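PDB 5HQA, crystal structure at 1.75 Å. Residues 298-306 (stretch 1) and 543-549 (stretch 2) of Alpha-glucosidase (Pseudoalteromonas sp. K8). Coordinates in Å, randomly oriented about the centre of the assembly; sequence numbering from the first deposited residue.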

# COMPACT_ATOMS: atom_id res chain seq x y z
N ASP A 298 -28.10 -10.11 -0.35
CA ASP A 298 -28.54 -11.51 -0.33
C ASP A 298 -27.40 -12.42 -0.77
O ASP A 298 -27.15 -13.46 -0.15
CB ASP A 298 -29.75 -11.70 -1.24
CG ASP A 298 -31.01 -11.06 -0.69
OD1 ASP A 298 -31.10 -10.85 0.54
OD2 ASP A 298 -31.93 -10.77 -1.50
N PHE A 299 -26.72 -12.05 -1.85
CA PHE A 299 -25.59 -12.84 -2.33
C PHE A 299 -24.48 -12.89 -1.28
O PHE A 299 -23.94 -13.97 -1.00
CB PHE A 299 -25.07 -12.24 -3.64
CG PHE A 299 -23.92 -12.99 -4.26
CD1 PHE A 299 -24.15 -14.02 -5.16
CD2 PHE A 299 -22.60 -12.66 -3.95
CE1 PHE A 299 -23.10 -14.71 -5.74
CE2 PHE A 299 -21.54 -13.35 -4.52
CZ PHE A 299 -21.79 -14.38 -5.42
N ALA A 300 -24.14 -11.74 -0.71
CA ALA A 300 -23.10 -11.71 0.32
C ALA A 300 -23.46 -12.59 1.51
O ALA A 300 -22.61 -13.33 2.03
CB ALA A 300 -22.85 -10.27 0.78
N ALA A 301 -24.72 -12.55 1.94
CA ALA A 301 -25.13 -13.37 3.07
C ALA A 301 -25.02 -14.86 2.74
O ALA A 301 -24.60 -15.66 3.59
CB ALA A 301 -26.56 -13.02 3.50
N LYS A 302 -25.37 -15.24 1.52
CA LYS A 302 -25.36 -16.65 1.17
C LYS A 302 -23.94 -17.19 1.01
O LYS A 302 -23.67 -18.35 1.36
CB LYS A 302 -26.16 -16.88 -0.12
CG LYS A 302 -26.18 -18.31 -0.61
CD LYS A 302 -27.15 -18.50 -1.76
CE LYS A 302 -27.20 -19.97 -2.19
NZ LYS A 302 -28.34 -20.22 -3.11
N TYR A 303 -23.00 -16.37 0.53
CA TYR A 303 -21.69 -16.87 0.15
C TYR A 303 -20.57 -16.41 1.07
O TYR A 303 -19.40 -16.67 0.79
CB TYR A 303 -21.40 -16.49 -1.31
CG TYR A 303 -22.30 -17.27 -2.24
CD1 TYR A 303 -22.07 -18.62 -2.46
CD2 TYR A 303 -23.39 -16.67 -2.86
CE1 TYR A 303 -22.89 -19.36 -3.30
CE2 TYR A 303 -24.23 -17.41 -3.70
CZ TYR A 303 -23.97 -18.75 -3.92
OH TYR A 303 -24.78 -19.49 -4.74
N GLY A 304 -20.89 -15.74 2.18
CA GLY A 304 -19.90 -15.49 3.20
C GLY A 304 -19.10 -14.21 3.07
O GLY A 304 -17.92 -14.18 3.40
N PHE A 305 -19.74 -13.13 2.61
CA PHE A 305 -19.08 -11.83 2.51
C PHE A 305 -19.64 -10.88 3.55
O PHE A 305 -20.84 -10.90 3.84
CB PHE A 305 -19.22 -11.27 1.09
CG PHE A 305 -18.50 -12.09 0.07
CD1 PHE A 305 -19.12 -13.18 -0.53
CD2 PHE A 305 -17.18 -11.82 -0.25
CE1 PHE A 305 -18.45 -13.96 -1.45
CE2 PHE A 305 -16.50 -12.60 -1.18
CZ PHE A 305 -17.13 -13.67 -1.78
N ASP A 306 -18.76 -10.06 4.13
CA ASP A 306 -19.12 -9.24 5.28
C ASP A 306 -19.89 -7.98 4.90
O ASP A 306 -20.66 -7.46 5.72
CB ASP A 306 -17.87 -8.82 6.05
CG ASP A 306 -17.19 -9.98 6.73
OD1 ASP A 306 -17.84 -11.02 6.96
OD2 ASP A 306 -15.99 -9.85 7.06
N ALA A 543 -14.35 -22.83 -8.71
CA ALA A 543 -13.31 -21.82 -8.53
C ALA A 543 -13.69 -20.84 -7.43
O ALA A 543 -12.83 -20.41 -6.65
CB ALA A 543 -13.07 -21.08 -9.85
N PHE A 544 -14.97 -20.47 -7.36
CA PHE A 544 -15.42 -19.51 -6.37
C PHE A 544 -15.19 -20.01 -4.95
O PHE A 544 -15.06 -19.20 -4.02
CB PHE A 544 -16.91 -19.20 -6.60
CG PHE A 544 -17.42 -18.02 -5.81
CD1 PHE A 544 -16.70 -16.84 -5.74
CD2 PHE A 544 -18.66 -18.08 -5.19
CE1 PHE A 544 -17.19 -15.75 -5.05
CE2 PHE A 544 -19.16 -17.00 -4.48
CZ PHE A 544 -18.42 -15.84 -4.41
N GLN A 545 -15.14 -21.33 -4.76
CA GLN A 545 -14.94 -21.89 -3.42
C GLN A 545 -13.64 -21.39 -2.79
O GLN A 545 -13.58 -21.18 -1.57
CB GLN A 545 -14.95 -23.42 -3.48
CG GLN A 545 -14.96 -24.07 -2.10
CD GLN A 545 -16.23 -23.77 -1.33
OE1 GLN A 545 -17.34 -24.06 -1.79
NE2 GLN A 545 -16.08 -23.18 -0.15
N PHE A 546 -12.59 -21.16 -3.59
CA PHE A 546 -11.36 -20.65 -2.99
C PHE A 546 -11.58 -19.27 -2.39
O PHE A 546 -11.08 -18.97 -1.29
CB PHE A 546 -10.21 -20.59 -3.99
CG PHE A 546 -8.93 -20.14 -3.35
CD1 PHE A 546 -8.20 -21.02 -2.56
CD2 PHE A 546 -8.49 -18.83 -3.47
CE1 PHE A 546 -7.02 -20.61 -1.93
CE2 PHE A 546 -7.32 -18.40 -2.84
CZ PHE A 546 -6.59 -19.30 -2.07
N ILE A 547 -12.29 -18.40 -3.10
CA ILE A 547 -12.56 -17.06 -2.58
C ILE A 547 -13.42 -17.13 -1.33
O ILE A 547 -13.22 -16.38 -0.37
CB ILE A 547 -13.21 -16.19 -3.67
CG1 ILE A 547 -12.28 -16.08 -4.88
CG2 ILE A 547 -13.54 -14.80 -3.13
CD1 ILE A 547 -12.83 -15.20 -6.02
N GLN A 548 -14.39 -18.05 -1.31
CA GLN A 548 -15.20 -18.23 -0.12
C GLN A 548 -14.36 -18.70 1.06
O GLN A 548 -14.64 -18.34 2.20
CB GLN A 548 -16.32 -19.23 -0.38
CG GLN A 548 -17.38 -18.74 -1.34
CD GLN A 548 -18.40 -19.82 -1.60
OE1 GLN A 548 -18.24 -20.61 -2.52
NE2 GLN A 548 -19.43 -19.88 -0.77
N ASP A 549 -13.34 -19.52 0.79
CA ASP A 549 -12.56 -20.11 1.88
C ASP A 549 -11.49 -19.16 2.41
O ASP A 549 -11.17 -19.20 3.61
CB ASP A 549 -11.88 -21.40 1.42
CG ASP A 549 -12.83 -22.58 1.28
OD1 ASP A 549 -14.03 -22.47 1.66
OD2 ASP A 549 -12.36 -23.63 0.81
O HOH W 1 -19.19 -19.67 2.28
O HOH W 2 -17.26 -17.77 2.81
O HOH W 3 -15.58 -16.05 4.48

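The two stretches meet in a small, mainly aromatic contact between two nearly perpendicular helices and the loop that follows the first, with no direct hydrogen bond across it and a few waters along one margin. The helix axes pass 11.9 Å apart at 83°, and only 260 Å² is buried, both sides summed; at that spacing long side chains must close the gap.

F544 has the largest covered area (67 Å²) and takes part in three of the five residue contacts. Its CA-to-CB bond points toward stretch 1, with chi1 t (-169°). F305 CE1 lies 3.5 Å from F544 CZ, a rim-to-rim approach with planes at 18° and centroids 5.9 Å apart, so neither ring covers the other. F299 CZ lies 3.8 Å from F544 CZ, the planes oblique at 33°. Against Y303 the geometry is offset edge-to-face: planes at 62°, centroids 5.7 Å apart, and F544 CE2 3.9 Å from Y303 CG. Flat, apolar phenylalanine suits this buried site.

F299 (t) and F305 (m) start sideways, yet their ring ends come nearer stretch 2. F305 CZ lies 4.0 Å from I547 CG2, so the branched aliphatic side chain extends the apolar patch.

Y303 and Q548 form the more open side. Y303 points its CA-to-CB bond toward stretch 2, giving its ring to F544 and Q548. Q548 NE2 packs 3.4 Å from Y303 CD1, at the ring edge; its extended chi2 (177°) helps span the gap, and its amide can meet water. Water 2 lies within hydrogen-bonding reach of both backbones, 3.1 Å from Y303 O and 2.7 Å from Q548 O. Water 1 adds weak bonds, 3.4 Å to Y303 O and 3.1 Å to Q548 NE2.

G304 follows the helix, the first residue to leave helical phi/psi, at 90/37, where a CB would jam against Y303 O; glycine suits this turn.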